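PDB 4XY5: hypothetical Thioesterase Protein SP_1851 from Streptococcus pneumoniae serotype 4, which probably hydrolyses thioester bonds of acyl-coenzyme A-type substrates, as a PaaI-like member of the hotdog-fold thioesterase superfamily. Local coordinates for the interface of chains A and B. Residues are numbered along the deposited sequence; one frame, centred on the assembly and turned at random. Chains: chain A/B, Hypothetical Thioesterase Protein SP_1851.

Contact 1: the interface of chains A and B. Residues chain A 11-12, 46, 48-49; chain B 14-15, 52, 55-56.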
ATOM      1  N   ALA A  11      21.199 -11.251  12.252  1.00 21.89           N
ATOM      2  CA  ALA A  11      19.775 -11.095  12.465  1.00 19.43           C
ATOM      3  C   ALA A  11      19.420  -9.616  12.575  1.00 20.59           C
ATOM      4  O   ALA A  11      20.238  -8.796  12.999  1.00 17.00           O
ATOM      5  CB  ALA A  11      19.341 -11.844  13.710  1.00 17.55           C
ATOM      6  N   ILE A  12      18.202  -9.292  12.154  1.00 13.72           N
ATOM      7  CA  ILE A  12      17.624  -7.969  12.314  1.00 15.06           C
ATOM      8  C   ILE A  12      16.630  -8.076  13.454  1.00 15.69           C
ATOM      9  O   ILE A  12      15.735  -8.912  13.413  1.00 14.23           O
ATOM     10  CB  ILE A  12      16.936  -7.500  11.017  1.00 12.60           C
ATOM     11  CG1 ILE A  12      17.975  -7.400   9.898  1.00 15.55           C
ATOM     12  CG2 ILE A  12      16.219  -6.167  11.220  1.00 12.61           C
ATOM     13  CD1 ILE A  12      17.504  -7.983   8.593  1.00 18.96           C
ATOM     14  N   HIS A  46      17.105  -0.477   9.529  1.00 13.11           N
ATOM     15  CA  HIS A  46      16.588  -1.382   8.518  1.00 11.50           C
ATOM     16  C   HIS A  46      15.101  -1.096   8.290  1.00 11.26           C
ATOM     17  O   HIS A  46      14.379  -0.816   9.241  1.00 11.25           O
ATOM     18  CB  HIS A  46      16.813  -2.826   8.968  1.00  9.44           C
ATOM     19  CG  HIS A  46      16.669  -3.834   7.875  1.00 15.02           C
ATOM     20  ND1 HIS A  46      15.450  -4.160   7.321  1.00 11.22           N
ATOM     21  CD2 HIS A  46      17.590  -4.588   7.232  1.00 16.22           C
ATOM     22  CE1 HIS A  46      15.628  -5.069   6.379  1.00 13.79           C
ATOM     23  NE2 HIS A  46      16.918  -5.350   6.311  1.00 16.52           N
ATOM     24  N   GLY A  48      12.835  -3.132   7.622  1.00  8.72           N
ATOM     25  CA  GLY A  48      12.075  -4.155   8.321  1.00  8.06           C
ATOM     26  C   GLY A  48      11.984  -3.885   9.814  1.00 10.83           C
ATOM     27  O   GLY A  48      10.963  -4.137  10.449  1.00  9.80           O
ATOM     28  N   TYR A  49      13.075  -3.391  10.382  1.00  8.31           N
ATOM     29  CA  TYR A  49      13.078  -2.954  11.775  1.00  8.88           C
ATOM     30  C   TYR A  49      12.049  -1.858  11.995  1.00  8.45           C
ATOM     31  O   TYR A  49      11.218  -1.947  12.906  1.00  9.92           O
ATOM     32  CB  TYR A  49      14.484  -2.471  12.172  1.00  6.89           C
ATOM     33  CG  TYR A  49      14.564  -1.567  13.389  1.00  9.57           C
ATOM     34  CD1 TYR A  49      14.622  -2.090  14.674  1.00 11.57           C
ATOM     35  CD2 TYR A  49      14.637  -0.181  13.239  1.00 11.23           C
ATOM     36  CE1 TYR A  49      14.711  -1.248  15.787  1.00 11.71           C
ATOM     37  CE2 TYR A  49      14.730   0.657  14.335  1.00 10.57           C
ATOM     38  CZ  TYR A  49      14.770   0.121  15.602  1.00  9.62           C
ATOM     39  OH  TYR A  49      14.860   0.961  16.692  1.00 12.03           O
TER
ATOM     40  N   ALA B  14      14.581 -11.513  13.097  1.00 11.68           N
ATOM     41  CA  ALA B  14      14.462 -12.134  11.774  1.00 13.80           C
ATOM     42  C   ALA B  14      15.845 -12.501  11.267  1.00 12.40           C
ATOM     43  O   ALA B  14      16.786 -11.726  11.435  1.00 17.17           O
ATOM     44  CB  ALA B  14      13.771 -11.192  10.800  1.00 12.77           C
ATOM     45  N   PHE B  15      15.962 -13.681  10.655  1.00 10.68           N
ATOM     46  CA  PHE B  15      17.230 -14.211  10.128  1.00 10.89           C
ATOM     47  C   PHE B  15      18.211 -14.657  11.219  1.00 13.68           C
ATOM     48  O   PHE B  15      19.428 -14.474  11.099  1.00 15.36           O
ATOM     49  CB  PHE B  15      17.901 -13.206   9.190  1.00 12.16           C
ATOM     50  CG  PHE B  15      17.072 -12.882   7.964  1.00  9.90           C
ATOM     51  CD1 PHE B  15      17.060 -13.740   6.881  1.00 13.23           C
ATOM     52  CD2 PHE B  15      16.319 -11.717   7.909  1.00 10.03           C
ATOM     53  CE1 PHE B  15      16.297 -13.447   5.753  1.00 14.01           C
ATOM     54  CE2 PHE B  15      15.563 -11.419   6.793  1.00 10.89           C
ATOM     55  CZ  PHE B  15      15.546 -12.285   5.718  1.00 10.06           C
ATOM     56  N   THR B  52       9.976  -8.263   7.493  1.00  6.74           N
ATOM     57  CA  THR B  52      11.416  -8.077   7.471  1.00  7.23           C
ATOM     58  C   THR B  52      12.071  -9.114   6.562  1.00  9.14           C
ATOM     59  O   THR B  52      13.006  -8.797   5.830  1.00  9.46           O
ATOM     60  CB  THR B  52      12.005  -8.138   8.896  1.00  7.73           C
ATOM     61  OG1 THR B  52      11.483  -7.025   9.644  1.00  8.74           O
ATOM     62  CG2 THR B  52      13.537  -8.055   8.861  1.00  8.56           C
ATOM     63  N   ALA B  55      11.613  -7.658   3.157  1.00  8.65           N
ATOM     64  CA  ALA B  55      12.403  -6.454   2.937  1.00  9.81           C
ATOM     65  C   ALA B  55      13.875  -6.770   2.730  1.00  9.86           C
ATOM     66  O   ALA B  55      14.548  -6.148   1.904  1.00 10.12           O
ATOM     67  CB  ALA B  55      12.233  -5.489   4.110  1.00 10.57           C
ATOM     68  N   GLN B  56      14.384  -7.722   3.498  1.00  9.01           N
ATOM     69  CA  GLN B  56      15.768  -8.134   3.315  1.00 11.77           C
ATOM     70  C   GLN B  56      15.978  -8.741   1.922  1.00 13.23           C
ATOM     71  O   GLN B  56      16.947  -8.422   1.221  1.00 12.97           O
ATOM     72  CB  GLN B  56      16.157  -9.122   4.403  1.00 11.71           C
ATOM     73  CG  GLN B  56      17.611  -9.570   4.359  1.00 14.25           C
ATOM     74  CD  GLN B  56      18.599  -8.460   4.683  1.00 18.36           C
ATOM     75  OE1 GLN B  56      18.225  -7.314   4.970  1.00 15.99           O
ATOM     76  NE2 GLN B  56      19.881  -8.798   4.627  1.00 25.80           N
TER
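A:His46 reaches across to B:Gln56 at an interface that is probably the hotdog dimer of a PaaI-type thioesterase, a family whose active sites lie between paired subunits. Among the polar side-chain contacts, the imidazole NE2 donates to the side-chain amide oxygen OE1 of B:Gln56 at 2.7 Å, nearly straight (166° at H) and almost in the ring plane. CG of A:His46 is anti to its backbone N (chi1 -164°), which carries the ring toward the partner helix, where ring and amide planes stand 32° apart. The opposite ring nitrogen, ND1, accepts the backbone N-H of A:Gly48 at 2.8 Å, again at the ring edge, so the imidazole is gripped at both nitrogens and its rotation is fixed. B:Ala55 is engineered, the natural residue being an aspartate, probably the general base or nucleophile; its CB lies 4.1 Å from CE1 of A:His46.

Backbone pairing forms a short antiparallel bridge: A:Ile12 N donates to B:Ala14 O, and B:Ala14 N to A:Ile12 O, each at 2.9 Å.

Apolar contacts join the bridge to the helix. CD1 of A:Ile12 lies 4.0 Å from CG2 of B:Thr52 and touches the B:Phe15 ring at CD2. On its other branch, B:Thr52 places OG1 3.0 Å from the carbonyl oxygen of A:Gly48, to which it can hydrogen bond only by sharing its hydrogen with the bond within its own helix.

Contact 2: the interface of chains A and B. Residues chain A 47-48, 51-52, 76, 78; chain B 47-48, 51-52, 55.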
ATOM      1  N   GLY A  47      14.650  -1.147   7.040  1.00 10.91           N
ATOM      2  CA  GLY A  47      13.244  -0.908   6.752  1.00 12.03           C
ATOM      3  C   GLY A  47      12.340  -1.914   7.437  1.00 10.89           C
ATOM      4  O   GLY A  47      11.205  -1.604   7.787  1.00  9.93           O
ATOM      5  N   GLY A  48      12.835  -3.132   7.622  1.00  8.72           N
ATOM      6  CA  GLY A  48      12.075  -4.155   8.321  1.00  8.06           C
ATOM      7  C   GLY A  48      11.984  -3.885   9.814  1.00 10.83           C
ATOM      8  O   GLY A  48      10.963  -4.137  10.449  1.00  9.80           O
ATOM      9  N   PHE A  51       9.461  -1.095  10.151  1.00  7.58           N
ATOM     10  CA  PHE A  51       8.117  -1.649   9.980  1.00  7.52           C
ATOM     11  C   PHE A  51       7.689  -2.416  11.219  1.00  9.02           C
ATOM     12  O   PHE A  51       6.538  -2.325  11.665  1.00  8.25           O
ATOM     13  CB  PHE A  51       8.054  -2.568   8.763  1.00  8.75           C
ATOM     14  CG  PHE A  51       6.691  -3.175   8.532  1.00  9.80           C
ATOM     15  CD1 PHE A  51       5.785  -2.573   7.678  1.00 11.67           C
ATOM     16  CD2 PHE A  51       6.323  -4.358   9.174  1.00  8.64           C
ATOM     17  CE1 PHE A  51       4.535  -3.140   7.455  1.00 10.77           C
ATOM     18  CE2 PHE A  51       5.091  -4.926   8.971  1.00  7.40           C
ATOM     19  CZ  PHE A  51       4.180  -4.317   8.103  1.00  9.82           C
ATOM     20  N   THR A  52       8.604  -3.205  11.773  1.00  8.08           N
ATOM     21  CA  THR A  52       8.235  -4.027  12.905  1.00  7.60           C
ATOM     22  C   THR A  52       7.879  -3.151  14.117  1.00  8.44           C
ATOM     23  O   THR A  52       6.946  -3.463  14.855  1.00  8.50           O
ATOM     24  CB  THR A  52       9.367  -5.032  13.253  1.00  8.20           C
ATOM     25  OG1 THR A  52       9.532  -5.947  12.150  1.00  8.79           O
ATOM     26  CG2 THR A  52       9.033  -5.832  14.523  1.00  8.79           C
ATOM     27  N   ILE A  76       3.724   1.153   4.110  1.00  9.65           N
ATOM     28  CA  ILE A  76       4.631   2.019   4.859  1.00  8.79           C
ATOM     29  C   ILE A  76       5.420   2.888   3.893  1.00  9.65           C
ATOM     30  O   ILE A  76       5.774   2.437   2.805  1.00  8.67           O
ATOM     31  CB  ILE A  76       5.607   1.190   5.761  1.00  7.81           C
ATOM     32  CG1 ILE A  76       6.592   2.104   6.499  1.00  8.15           C
ATOM     33  CG2 ILE A  76       6.347   0.152   4.919  1.00  9.07           C
ATOM     34  CD1 ILE A  76       7.314   1.381   7.686  1.00  7.95           C
ATOM     35  N   TYR A  78       8.844   5.390   3.780  1.00 11.65           N
ATOM     36  CA  TYR A  78      10.075   5.752   4.461  1.00 10.58           C
ATOM     37  C   TYR A  78      10.524   7.153   4.053  1.00 12.75           C
ATOM     38  O   TYR A  78      10.702   7.442   2.868  1.00 14.00           O
ATOM     39  CB  TYR A  78      11.151   4.718   4.161  1.00 13.49           C
ATOM     40  CG  TYR A  78      10.774   3.315   4.604  1.00 12.33           C
ATOM     41  CD1 TYR A  78      10.977   2.902   5.914  1.00 14.06           C
ATOM     42  CD2 TYR A  78      10.206   2.406   3.708  1.00 11.71           C
ATOM     43  CE1 TYR A  78      10.639   1.622   6.323  1.00 11.10           C
ATOM     44  CE2 TYR A  78       9.866   1.104   4.115  1.00 12.66           C
ATOM     45  CZ  TYR A  78      10.086   0.726   5.422  1.00 12.67           C
ATOM     46  OH  TYR A  78       9.758  -0.566   5.838  1.00 11.31           O
TER
ATOM     47  N   GLY B  47       3.787 -10.204  12.098  1.00  9.93           N
ATOM     48  CA  GLY B  47       3.677  -9.505  10.825  1.00 10.62           C
ATOM     49  C   GLY B  47       4.949  -8.743  10.490  1.00  9.83           C
ATOM     50  O   GLY B  47       5.312  -8.589   9.322  1.00  9.52           O
ATOM     51  N   GLY B  48       5.630  -8.252  11.518  1.00  8.03           N
ATOM     52  CA  GLY B  48       6.863  -7.518  11.308  1.00  9.28           C
ATOM     53  C   GLY B  48       8.000  -8.440  10.924  1.00 10.34           C
ATOM     54  O   GLY B  48       8.877  -8.085  10.130  1.00  9.66           O
ATOM     55  N   PHE B  51       7.399  -9.282   7.301  1.00  8.00           N
ATOM     56  CA  PHE B  51       7.763  -8.136   6.469  1.00  7.19           C
ATOM     57  C   PHE B  51       9.279  -8.022   6.383  1.00  8.82           C
ATOM     58  O   PHE B  51       9.815  -7.675   5.332  1.00  9.58           O
ATOM     59  CB  PHE B  51       7.165  -6.836   7.015  1.00  7.81           C
ATOM     60  CG  PHE B  51       7.544  -5.615   6.236  1.00  8.02           C
ATOM     61  CD1 PHE B  51       6.707  -5.130   5.239  1.00  8.29           C
ATOM     62  CD2 PHE B  51       8.746  -4.945   6.491  1.00  8.89           C
ATOM     63  CE1 PHE B  51       7.049  -3.983   4.524  1.00  9.66           C
ATOM     64  CE2 PHE B  51       9.103  -3.818   5.763  1.00  8.53           C
ATOM     65  CZ  PHE B  51       8.247  -3.332   4.772  1.00 11.64           C
ATOM     66  N   THR B  52       9.976  -8.263   7.493  1.00  6.74           N
ATOM     67  CA  THR B  52      11.416  -8.077   7.471  1.00  7.23           C
ATOM     68  C   THR B  52      12.071  -9.114   6.562  1.00  9.14           C
ATOM     69  O   THR B  52      13.006  -8.797   5.830  1.00  9.46           O
ATOM     70  CB  THR B  52      12.005  -8.138   8.896  1.00  7.73           C
ATOM     71  OG1 THR B  52      11.483  -7.025   9.644  1.00  8.74           O
ATOM     72  CG2 THR B  52      13.537  -8.055   8.861  1.00  8.56           C
ATOM     73  N   ALA B  55      11.613  -7.658   3.157  1.00  8.65           N
ATOM     74  CA  ALA B  55      12.403  -6.454   2.937  1.00  9.81           C
ATOM     75  C   ALA B  55      13.875  -6.770   2.730  1.00  9.86           C
ATOM     76  O   ALA B  55      14.548  -6.148   1.904  1.00 10.12           O
ATOM     77  CB  ALA B  55      12.233  -5.489   4.110  1.00 10.57           C
TER
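Helix 47-64 of chain A meets helix 47-64 of chain B near their N-terminal ends, and the end of strand 68-78 of chain A adds A:Ile76 and A:Tyr78 beside the helix pair. At the centre, A:Phe51 and B:Phe51 lay their rings face to face, with centroids 3.8 Å apart and planes within 8° of parallel. The overlap is offset: CG of each ring sits over the rim of the other, and CB of A:Phe51 comes to 3.4 Å from CD2 of B:Phe51. In both residues CG is anti to the backbone N (chi1 180° in A:Phe51, 178° in B:Phe51), an extension that sends each ring across the helix pair to cover its twin.

The glycines at 48 lie where the helices come close. The CA of A:Gly48 meets the edge of the B:Phe51 ring in its plane, 3.9 Å from CD2, and B:Gly48 does the same for A:Phe51. One turn along, A:Thr52 OG1 lies 2.9 Å from the carbonyl oxygen of its own A:Gly48 as donor, and 3.0 Å from that of B:Gly48. Since one hydroxyl has one hydrogen, the two acceptors would have to share or alternate for it. The two threonine hydroxyls also approach each other, but that bond is weak.

At the far tip of B:Phe51, CZ touches CG2 of A:Ile76, while A:Tyr78 arrives tip to tip. The phenol OH donates to the carbonyl oxygen of A:Gly47 at 2.6 Å, from above the carbonyl plane, and that phenol oxygen, OH of A:Tyr78, lies 3.3 Å from CE2 of B:Phe51.

The centres of the C-alpha atoms of contact 1 and contact 2 lie about 7 Å apart, and both draw on A:Gly48, B:Thr52 and B:Ala55. Helix 47-64 is the common element: its N-terminal turns form the near-symmetric core in contact 2, while in contact 1 the chain B helix faces the loop and first helical turn of chain A, beside the pairing of the two 12-14 strands. The two-fold symmetry repeats contact 1 with the chains exchanged, flanking the core on either side. Helix packing may help set the spacing between the histidine of one subunit and the engineered position of the other, consistent with activity depending on the dimer.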